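Local coordinates for stage III sporulation protein AB (Bacillus subtilis, PDB 6BS9) that is essential for sporulation and probably forms part of a secretion-system-like transport apparatus, of which this is the all-helical main portion, at residues 11-16 with 44-49; 18-23 with 36-41; 55-60 with 65-70; 90-95 with 109-114. All coordinates share one frame; numbering follows the deposited sequence. Where two conformers were deposited one is given.

Overall arrangement
Read from the N terminus, helix 2-26 supplies the first side of two contacts. Interaction 2 closes the tighter loop, folding helix 31-41 back against residues 18-23, and is nested inside the wider loop that interaction 1 closes by bringing residues 44-49 to residues 11-16; their centres lie about 9 Å apart. Interaction 3 follows in series and pairs helix 46-58 with helix 64-75. Interaction 4, also in series, closes the last loop between helix 83-95 and helix 101-128. None of the loops cross. Trp68 meets Leu49 of interaction 1 and Phe92 of interaction 4, while Leu112 reaches helix 2-26, so the successive hairpins are tied into one all-helical bundle.

Interaction 1. Residues 11-16 with 44-49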
# COMPACT_ATOMS: atom_id res chain seq x y z
N ARG A 11 2.71 -1.45 -9.30
CA ARG A 11 2.90 -2.89 -9.35
C ARG A 11 3.48 -3.40 -8.07
O ARG A 11 3.04 -4.42 -7.53
CB ARG A 11 3.81 -3.23 -10.55
CG ARG A 11 3.84 -4.66 -10.94
CD ARG A 11 4.66 -4.82 -12.22
NE ARG A 11 6.04 -4.39 -12.05
CZ ARG A 11 6.58 -3.54 -12.91
NH1 ARG A 11 7.83 -3.19 -12.73
NH2 ARG A 11 5.86 -3.04 -13.98
N GLN A 12 4.49 -2.69 -7.58
CA GLN A 12 5.10 -2.99 -6.26
C GLN A 12 4.11 -2.90 -5.10
O GLN A 12 4.15 -3.72 -4.21
CB GLN A 12 6.23 -1.97 -5.97
CG GLN A 12 7.50 -2.18 -6.79
CD GLN A 12 8.49 -1.04 -6.60
OE1 GLN A 12 8.14 0.12 -6.41
NE2 GLN A 12 9.73 -1.38 -6.61
N LEU A 13 3.24 -1.85 -5.13
CA LEU A 13 2.21 -1.70 -4.10
C LEU A 13 1.21 -2.87 -4.12
O LEU A 13 0.86 -3.40 -3.07
CB LEU A 13 1.51 -0.38 -4.26
CG LEU A 13 2.32 0.82 -3.78
CD1 LEU A 13 1.73 2.07 -4.33
CD2 LEU A 13 2.37 0.89 -2.27
N ARG A 14 0.81 -3.30 -5.31
CA ARG A 14 -0.09 -4.45 -5.46
C ARG A 14 0.55 -5.72 -4.88
O ARG A 14 -0.13 -6.51 -4.25
CB ARG A 14 -0.33 -4.61 -6.97
CG ARG A 14 -1.45 -5.53 -7.51
CD ARG A 14 -2.91 -5.28 -7.12
NE ARG A 14 -3.63 -6.50 -7.40
CZ ARG A 14 -3.44 -7.65 -6.75
NH1 ARG A 14 -2.62 -7.71 -5.70
NH2 ARG A 14 -4.11 -8.71 -7.17
N ALA A 15 1.86 -5.91 -5.09
CA ALA A 15 2.56 -7.04 -4.54
C ALA A 15 2.55 -7.00 -3.01
O ALA A 15 2.26 -7.97 -2.34
CB ALA A 15 4.01 -7.08 -5.06
N ALA A 16 2.97 -5.87 -2.47
CA ALA A 16 3.12 -5.71 -1.06
C ALA A 16 1.76 -5.81 -0.36
O ALA A 16 1.65 -6.51 0.65
CB ALA A 16 3.73 -4.34 -0.80
N GLN A 44 13.44 1.14 -3.03
CA GLN A 44 13.01 2.49 -2.69
C GLN A 44 12.46 3.14 -3.92
O GLN A 44 12.87 2.79 -4.99
CB GLN A 44 14.18 3.31 -2.22
CG GLN A 44 14.85 2.72 -0.99
CD GLN A 44 14.16 3.13 0.23
OE1 GLN A 44 12.91 3.42 0.29
NE2 GLN A 44 14.98 3.28 1.26
N PRO A 45 11.53 4.06 -3.78
CA PRO A 45 11.05 4.63 -2.48
C PRO A 45 9.84 3.91 -1.83
O PRO A 45 9.56 4.18 -0.66
CB PRO A 45 10.66 6.08 -2.85
CG PRO A 45 10.26 5.95 -4.30
CD PRO A 45 11.19 4.92 -4.92
N VAL A 46 9.20 2.96 -2.53
CA VAL A 46 8.03 2.28 -1.96
C VAL A 46 8.35 1.52 -0.70
O VAL A 46 7.58 1.52 0.25
CB VAL A 46 7.38 1.35 -2.99
CG1 VAL A 46 6.30 0.50 -2.41
CG2 VAL A 46 6.76 2.19 -4.13
N SER A 47 9.52 0.90 -0.65
CA SER A 47 10.02 0.26 0.59
C SER A 47 9.83 1.06 1.87
O SER A 47 9.36 0.53 2.88
CB SER A 47 11.51 -0.02 0.46
OG SER A 47 11.99 -0.67 1.59
N THR A 48 10.07 2.36 1.80
CA THR A 48 9.94 3.24 2.96
C THR A 48 8.52 3.40 3.51
O THR A 48 8.29 3.54 4.72
CB THR A 48 10.54 4.62 2.65
OG1 THR A 48 11.90 4.43 2.27
CG2 THR A 48 10.55 5.47 3.93
N LEU A 49 7.52 3.25 2.64
CA LEU A 49 6.15 3.21 3.14
C LEU A 49 6.01 2.07 4.16
O LEU A 49 5.36 2.24 5.17
CB LEU A 49 5.17 3.06 1.97
CG LEU A 49 3.68 2.83 2.31
CD1 LEU A 49 3.06 3.93 3.14
CD2 LEU A 49 2.91 2.74 1.01
O HOH W 1 9.99 1.69 -5.26
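This buried contact belongs to the core of an all-helical bundle, where Gln12 and Leu13 of helix 2-26 meet Val46 and Leu49 of helix 46-58. The two segments run in the same general direction, and their nearest CA atoms, those of Leu13 and Val46, are 7.4 Å apart, a gap filled by side chains and not by the backbones themselves. Leu13 places its CG anti to the carbonyl carbon (chi1 -76°), and CD2 is the branch that does the touching. Leu13 CD2 lies 4.0 Å from Val46 CG1 and 3.8 Å from Leu49 CD2, meeting the second leucine at about a right angle. One methyl therefore spans two residues a helical turn apart. Further packing extends this greasy patch: Leu13 also touches Phe50 and Leu81, and Leu49 touches Trp68 of helix 64-75.

The other branch of Val46 serves a more polar neighbour. Val46 CG2 sits 3.4 Å from Gln12 OE1, so the amide oxygen rests against a methyl while making its hydrogen bond elsewhere. No direct hydrogen bond joins the segments; a water does so instead. Val46 N donates to this water over 3.1 Å. The chain of Gln12, extended beyond CG, crosses Val46 at a slant and brings its amide to the water, and the same water donates a proton to Gln12 OE1 at 2.7 Å.

Interaction 2. Residues 18-23 with 36-41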
# COMPACT_ATOMS: atom_id res chain seq x y z
N GLN A 18 -0.97 -7.30 -1.45
CA GLN A 18 -1.43 -8.69 -1.49
C GLN A 18 -0.82 -9.50 -0.34
O GLN A 18 -1.51 -10.28 0.32
CB GLN A 18 -1.08 -9.28 -2.80
CG GLN A 18 -1.49 -10.70 -2.98
CD GLN A 18 -1.05 -11.17 -4.34
OE1 GLN A 18 -1.81 -11.12 -5.29
NE2 GLN A 18 0.21 -11.57 -4.44
N SER A 19 0.44 -9.27 -0.05
CA SER A 19 1.09 -9.99 1.08
C SER A 19 0.59 -9.58 2.41
O SER A 19 0.32 -10.40 3.27
CB SER A 19 2.56 -9.81 0.99
OG SER A 19 3.00 -10.44 -0.21
N LEU A 20 0.29 -8.30 2.56
CA LEU A 20 -0.28 -7.88 3.82
C LEU A 20 -1.70 -8.37 4.00
O LEU A 20 -2.07 -8.74 5.12
CB LEU A 20 -0.32 -6.38 3.97
CG LEU A 20 0.98 -5.63 4.16
CD1 LEU A 20 0.71 -4.17 4.43
CD2 LEU A 20 1.90 -6.20 5.22
N GLU A 21 -2.52 -8.33 2.94
CA GLU A 21 -3.86 -8.92 2.99
C GLU A 21 -3.81 -10.32 3.52
O GLU A 21 -4.59 -10.69 4.41
CB GLU A 21 -4.52 -8.96 1.59
CG GLU A 21 -5.97 -9.48 1.61
CD GLU A 21 -6.59 -9.75 0.21
OE1 GLU A 21 -5.80 -9.78 -0.79
OE2 GLU A 21 -7.90 -9.78 0.12
N ALA A 22 -2.91 -11.13 3.01
CA ALA A 22 -2.84 -12.52 3.49
C ALA A 22 -2.53 -12.60 4.98
O ALA A 22 -3.09 -13.42 5.71
CB ALA A 22 -1.84 -13.31 2.67
N GLU A 23 -1.61 -11.76 5.44
CA GLU A 23 -1.19 -11.84 6.87
C GLU A 23 -2.26 -11.34 7.80
O GLU A 23 -2.47 -11.89 8.87
CB GLU A 23 0.07 -11.02 7.12
CG GLU A 23 1.29 -11.50 6.34
CD GLU A 23 1.89 -12.81 6.85
OE1 GLU A 23 2.71 -13.44 6.16
OE2 GLU A 23 1.50 -13.32 7.90
N GLN A 36 7.72 -5.12 7.88
CA GLN A 36 9.17 -4.96 7.85
C GLN A 36 9.78 -5.97 6.85
O GLN A 36 10.68 -5.60 6.11
CB GLN A 36 9.80 -5.12 9.25
CG GLN A 36 11.33 -4.73 9.33
CD GLN A 36 11.68 -3.24 8.91
OE1 GLN A 36 12.55 -3.02 8.07
NE2 GLN A 36 10.99 -2.23 9.48
N GLN A 37 9.27 -7.20 6.80
CA GLN A 37 9.77 -8.21 5.86
C GLN A 37 9.58 -7.78 4.41
O GLN A 37 10.45 -7.95 3.57
CB GLN A 37 9.09 -9.57 6.03
CG GLN A 37 9.36 -10.32 7.33
CD GLN A 37 8.39 -11.52 7.53
OE1 GLN A 37 7.33 -11.69 6.86
NE2 GLN A 37 8.76 -12.36 8.45
N ILE A 38 8.47 -7.13 4.14
CA ILE A 38 8.25 -6.57 2.83
C ILE A 38 9.16 -5.42 2.58
O ILE A 38 9.77 -5.34 1.49
CB ILE A 38 6.76 -6.15 2.66
CG1 ILE A 38 5.93 -7.41 2.59
CG2 ILE A 38 6.53 -5.34 1.40
CD1 ILE A 38 4.52 -7.21 3.08
N ALA A 39 9.27 -4.50 3.52
CA ALA A 39 10.20 -3.37 3.34
C ALA A 39 11.65 -3.84 2.93
O ALA A 39 12.24 -3.27 2.05
CB ALA A 39 10.28 -2.55 4.58
N LYS A 40 12.14 -4.92 3.53
CA LYS A 40 13.51 -5.41 3.26
C LYS A 40 13.69 -5.87 1.82
O LYS A 40 14.75 -5.80 1.29
CB LYS A 40 13.89 -6.55 4.21
CG LYS A 40 14.18 -6.10 5.63
CD LYS A 40 14.48 -7.29 6.48
CE LYS A 40 14.74 -6.87 7.92
NZ LYS A 40 15.31 -8.02 8.72
N GLN A 41 12.60 -6.24 1.16
CA GLN A 41 12.66 -6.75 -0.19
C GLN A 41 12.43 -5.69 -1.30
O GLN A 41 13.22 -5.56 -2.29
CB GLN A 41 11.76 -7.97 -0.26
CG GLN A 41 12.37 -9.14 0.49
CD GLN A 41 11.39 -10.31 0.57
OE1 GLN A 41 11.41 -11.25 -0.28
NE2 GLN A 41 10.51 -10.26 1.56
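Ser19, Leu20 and Ile38 carry the contact in an antiparallel helical hairpin, formed where helix 31-41 folds back along helix 2-26. The helices keep some distance here: the nearest CA atoms, of Ser19 and Ile38, are 8.1 Å apart, and one long side chain bridges most of that gap.

The apolar part centres on Ile38. Its CG1 branch stands beside the backbone N and continues extended (chi2 152°), which carries the terminal CD1 across to the other helix. There Ile38 CD1 comes within 3.5 Å of Leu20 CD2, a tight methyl-to-methyl approach, and 4.0 Å from Leu20 CG. Ile38 CD1 also lies 3.9 Å from Ser19 CB, so it is held against two consecutive residues. Leu20 in turn packs on Ala34 and on Phe50 of helix 46-58, linking the hairpin to the next helix.

No hydrogen bond crosses the contact; two polar groups here bond within their own helices. Ser19 OG turns back to Ala15 O in a weak bond, leaving CB to face the isoleucine. At the other segment, Gln41 N bonds to Ile38 O, and the carbonyl one residue earlier receives the side-chain amide of the same glutamine. Gln41 NE2 donates to Gln37 O over 3.1 Å, almost straight (N-H...O 176°), arriving 54° above the carbonyl plane.

Interaction 3. Residues 55-60 with 65-70; sequences DQLDKG and KTAWEQ
Gln56, Leu57, Ala67 and Gln70 join the two arms of a helical hairpin, in which helix 46-58 turns through a short connection into helix 64-75.

Apolar contacts bring the backbones close. Gln56 and Ala67 have CA atoms only 5.3 Å apart, a spacing made possible by the small side chain of the alanine: Ala67 CB presses on Gln56 CB at 3.6 Å. The same methyl also meets Leu57, roughly at right angles to the first contact, with Ala67 CB 4.2 Å from Leu57 CG. Phe53 also touches Ala67. The neighbouring Trp68 points away from the segment 55-60 and stacks edge-to-face with both Phe53 and Phe92, so this arm faces the hairpin on one side and the bundle interior on another.

Charges stand apart from the contact: Lys65 forms a salt bridge with Glu69, one turn on in helix 64-75, and a long, weak ion pair with Glu94 of helix 83-95.

Among uncharged polar groups, two amides lie close without bonding. Gln56 bends at chi2 (-41°), bringing its NE2 to 3.4 Å from Gln70 OE1, but the angle is poor for a hydrogen bond, with the two amide planes turned 45° apart. With an alanine here, the amide that donates to Asp62 is gone, which would probably leave that carboxylate without this mate and open a gap beside Gln70. The acceptor that Gln56 NE2 does use is Asp62 OD2, in the connection between the arms.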
# COMPACT_ATOMS: atom_id res chain seq x y z
N ASP A 55 7.56 0.65 11.79
CA ASP A 55 7.92 1.46 12.94
C ASP A 55 6.69 1.99 13.71
O ASP A 55 6.68 2.02 14.90
CB ASP A 55 8.76 2.68 12.48
CG ASP A 55 10.11 2.29 11.96
OD1 ASP A 55 10.56 1.13 12.23
OD2 ASP A 55 10.72 3.12 11.24
N GLN A 56 5.71 2.51 12.99
CA GLN A 56 4.60 3.23 13.64
C GLN A 56 3.81 2.24 14.43
O GLN A 56 3.41 2.53 15.51
CB GLN A 56 3.68 3.94 12.62
CG GLN A 56 4.01 5.38 12.24
CD GLN A 56 4.43 6.20 13.42
OE1 GLN A 56 5.62 6.44 13.61
NE2 GLN A 56 3.47 6.62 14.22
N LEU A 57 3.55 1.09 13.84
CA LEU A 57 2.85 0.03 14.53
C LEU A 57 3.59 -0.48 15.74
O LEU A 57 3.02 -0.62 16.82
CB LEU A 57 2.72 -1.17 13.64
CG LEU A 57 1.69 -1.09 12.57
CD1 LEU A 57 1.97 -2.13 11.50
CD2 LEU A 57 0.30 -1.23 13.16
N ASP A 58 4.89 -0.71 15.60
CA ASP A 58 5.61 -1.40 16.64
C ASP A 58 5.65 -0.57 17.93
O ASP A 58 5.33 -1.09 19.00
CB ASP A 58 7.01 -1.77 16.19
CG ASP A 58 7.59 -2.94 16.98
OD1 ASP A 58 6.79 -3.85 17.24
OD2 ASP A 58 8.76 -2.99 17.38
N LYS A 59 6.04 0.69 17.78
CA LYS A 59 6.23 1.71 18.82
C LYS A 59 5.17 2.74 18.59
O LYS A 59 5.31 3.75 17.89
CB LYS A 59 7.68 2.25 18.75
CG LYS A 59 8.64 1.46 19.65
CD LYS A 59 10.09 1.73 19.29
CE LYS A 59 11.02 1.18 20.38
NZ LYS A 59 12.44 1.38 20.01
N GLY A 60 4.02 2.41 19.15
CA GLY A 60 2.78 3.02 18.76
C GLY A 60 1.68 2.38 19.61
O GLY A 60 1.63 1.15 19.86
N LYS A 65 -4.83 1.55 11.20
CA LYS A 65 -5.35 2.59 10.35
C LYS A 65 -4.61 3.88 10.53
O LYS A 65 -4.26 4.53 9.54
CB LYS A 65 -6.84 2.76 10.62
CG LYS A 65 -7.53 3.95 9.99
CD LYS A 65 -8.91 4.11 10.61
CE LYS A 65 -9.72 5.22 9.96
NZ LYS A 65 -9.01 6.54 10.06
N THR A 66 -4.40 4.29 11.77
CA THR A 66 -3.77 5.55 12.02
C THR A 66 -2.30 5.44 11.58
O THR A 66 -1.77 6.35 10.92
CB THR A 66 -3.88 5.93 13.52
OG1 THR A 66 -5.26 6.09 13.86
CG2 THR A 66 -3.11 7.20 13.87
N ALA A 67 -1.65 4.33 11.93
CA ALA A 67 -0.24 4.11 11.54
C ALA A 67 -0.03 4.13 10.05
O ALA A 67 0.95 4.72 9.56
CB ALA A 67 0.28 2.80 12.09
N TRP A 68 -0.98 3.55 9.33
CA TRP A 68 -0.93 3.60 7.89
C TRP A 68 -1.06 5.02 7.29
O TRP A 68 -0.24 5.43 6.44
CB TRP A 68 -2.00 2.72 7.29
CG TRP A 68 -1.93 2.72 5.86
CD1 TRP A 68 -2.65 3.49 4.98
CD2 TRP A 68 -1.02 1.96 5.06
NE1 TRP A 68 -2.32 3.17 3.66
CE2 TRP A 68 -1.30 2.27 3.69
CE3 TRP A 68 0.01 1.04 5.34
CZ2 TRP A 68 -0.56 1.71 2.66
CZ3 TRP A 68 0.71 0.46 4.29
CH2 TRP A 68 0.42 0.77 2.99
N GLU A 69 -2.06 5.76 7.75
CA GLU A 69 -2.29 7.13 7.29
C GLU A 69 -1.08 8.00 7.51
O GLU A 69 -0.66 8.72 6.61
CB GLU A 69 -3.49 7.80 7.97
CG GLU A 69 -4.65 7.99 7.02
CD GLU A 69 -5.67 6.89 7.05
OE1 GLU A 69 -6.42 6.89 8.06
OE2 GLU A 69 -5.75 6.11 6.05
N GLN A 70 -0.51 7.91 8.70
CA GLN A 70 0.69 8.68 9.06
C GLN A 70 1.87 8.30 8.16
O GLN A 70 2.56 9.15 7.66
CB GLN A 70 1.02 8.46 10.54
CG GLN A 70 1.39 9.72 11.31
CD GLN A 70 1.56 9.49 12.82
OE1 GLN A 70 2.64 9.76 13.38
NE2 GLN A 70 0.49 9.00 13.49

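Interaction 4. Residues 90-95 with 109-114; sequences KQFGET and KLALTH
Gln91 stretches from helix 83-95 toward His114 of helix 101-128, the two helices forming the antiparallel C-terminal hairpin of the bundle. Gln91 OE1 stops 4.0 Å from His114 ND1, too far for a hydrogen bond, and the amide stands nearly perpendicular to the imidazole (88°). Next in sequence, Phe92 makes the closer backbone approach, its CA 6.0 Å from that of Ala111. Phe92 CB meets Ala111 CB at 4.2 Å; with CG anti to the backbone N (chi1 174°), the ring extends past the alanine toward the interior. There it touches Leu17 and Ile108. A turn later, Thr95 folds its hydroxyl back on its own helix: OG1 donates to Gln91 O at 2.9 Å. Thr95 N donates to that oxygen from the opposite face of the carbonyl plane, so two bonds grip it.

With no hydrogen bond or salt bridge between the segments, the small alanine and the phenylalanine beside it set the spacing. The polar pair at the edge is looser: a sulfate ion, probably from the crystallisation liquor, lies about 3 Å from the His114 side chain at nearest atoms, and in the crystal a positively charged imidazole would probably be favoured beside that anion.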
# COMPACT_ATOMS: atom_id res chain seq x y z
N LYS A 90 -5.24 5.63 0.94
CA LYS A 90 -5.96 6.11 2.11
C LYS A 90 -7.13 5.21 2.41
O LYS A 90 -7.33 4.86 3.57
CB LYS A 90 -6.44 7.56 1.88
CG LYS A 90 -7.03 8.23 3.12
CD LYS A 90 -7.46 9.68 2.85
CE LYS A 90 -7.86 10.42 4.14
NZ LYS A 90 -7.72 11.92 4.06
N GLN A 91 -7.92 4.85 1.40
CA GLN A 91 -9.04 3.87 1.60
C GLN A 91 -8.54 2.52 2.12
O GLN A 91 -9.20 1.90 2.95
CB GLN A 91 -10.14 3.75 0.47
CG GLN A 91 -9.83 3.91 -1.02
CD GLN A 91 -10.87 3.17 -1.94
OE1 GLN A 91 -10.49 2.48 -2.87
NE2 GLN A 91 -12.15 3.32 -1.65
N PHE A 92 -7.36 2.10 1.70
CA PHE A 92 -6.77 0.91 2.28
C PHE A 92 -6.53 1.07 3.81
O PHE A 92 -6.83 0.18 4.58
CB PHE A 92 -5.48 0.46 1.55
CG PHE A 92 -4.76 -0.68 2.21
CD1 PHE A 92 -5.20 -1.94 2.08
CD2 PHE A 92 -3.65 -0.47 2.99
CE1 PHE A 92 -4.52 -3.02 2.67
CE2 PHE A 92 -3.01 -1.50 3.63
CZ PHE A 92 -3.44 -2.79 3.47
N GLY A 93 -5.98 2.21 4.24
CA GLY A 93 -5.87 2.47 5.68
C GLY A 93 -7.20 2.39 6.42
O GLY A 93 -7.28 1.74 7.44
N GLU A 94 -8.22 3.05 5.90
CA GLU A 94 -9.57 3.09 6.48
C GLU A 94 -10.08 1.66 6.62
O GLU A 94 -10.56 1.25 7.68
CB GLU A 94 -10.49 3.98 5.59
CG GLU A 94 -9.89 5.38 5.23
CD GLU A 94 -10.46 6.66 5.87
OE1 GLU A 94 -10.36 7.74 5.17
OE2 GLU A 94 -10.93 6.65 7.05
N THR A 95 -9.77 0.83 5.64
CA THR A 95 -10.06 -0.57 5.69
C THR A 95 -9.48 -1.36 6.84
O THR A 95 -10.00 -2.42 7.23
CB THR A 95 -9.58 -1.20 4.33
OG1 THR A 95 -10.41 -0.74 3.27
CG2 THR A 95 -9.57 -2.71 4.32
N LYS A 109 -9.61 -6.30 -0.97
CA LYS A 109 -9.63 -6.73 -2.38
C LYS A 109 -9.95 -5.57 -3.31
O LYS A 109 -9.34 -5.44 -4.38
CB LYS A 109 -10.62 -7.86 -2.55
CG LYS A 109 -10.60 -8.49 -3.92
CD LYS A 109 -11.67 -9.52 -4.05
CE LYS A 109 -11.61 -10.30 -5.38
NZ LYS A 109 -12.69 -11.34 -5.47
N LEU A 110 -10.89 -4.70 -2.91
CA LEU A 110 -11.25 -3.50 -3.73
C LEU A 110 -10.09 -2.55 -3.95
O LEU A 110 -9.87 -2.10 -5.06
CB LEU A 110 -12.38 -2.71 -3.08
CG LEU A 110 -12.88 -1.43 -3.74
CD1 LEU A 110 -13.31 -1.64 -5.16
CD2 LEU A 110 -14.06 -0.84 -2.96
N ALA A 111 -9.33 -2.29 -2.87
CA ALA A 111 -8.11 -1.55 -2.98
C ALA A 111 -7.15 -2.15 -3.98
O ALA A 111 -6.64 -1.46 -4.86
CB ALA A 111 -7.43 -1.46 -1.63
N LEU A 112 -6.91 -3.45 -3.88
CA LEU A 112 -6.04 -4.17 -4.82
C LEU A 112 -6.50 -4.10 -6.24
O LEU A 112 -5.69 -3.88 -7.15
CB LEU A 112 -5.92 -5.65 -4.47
CG LEU A 112 -5.21 -5.96 -3.13
CD1 LEU A 112 -5.19 -7.46 -2.84
CD2 LEU A 112 -3.79 -5.44 -3.12
N THR A 113 -7.78 -4.27 -6.46
CA THR A 113 -8.31 -4.16 -7.83
C THR A 113 -8.24 -2.77 -8.35
O THR A 113 -8.01 -2.57 -9.54
CB THR A 113 -9.77 -4.62 -7.88
OG1 THR A 113 -9.85 -5.92 -7.33
CG2 THR A 113 -10.26 -4.73 -9.29
N HIS A 114 -8.45 -1.80 -7.47
CA HIS A 114 -8.34 -0.42 -7.89
C HIS A 114 -6.96 -0.08 -8.37
O HIS A 114 -6.79 0.53 -9.45
CB HIS A 114 -8.72 0.54 -6.80
CG HIS A 114 -9.28 1.82 -7.34
ND1 HIS A 114 -10.45 2.35 -6.86
CD2 HIS A 114 -8.92 2.58 -8.41
CE1 HIS A 114 -10.73 3.45 -7.53
NE2 HIS A 114 -9.82 3.62 -8.48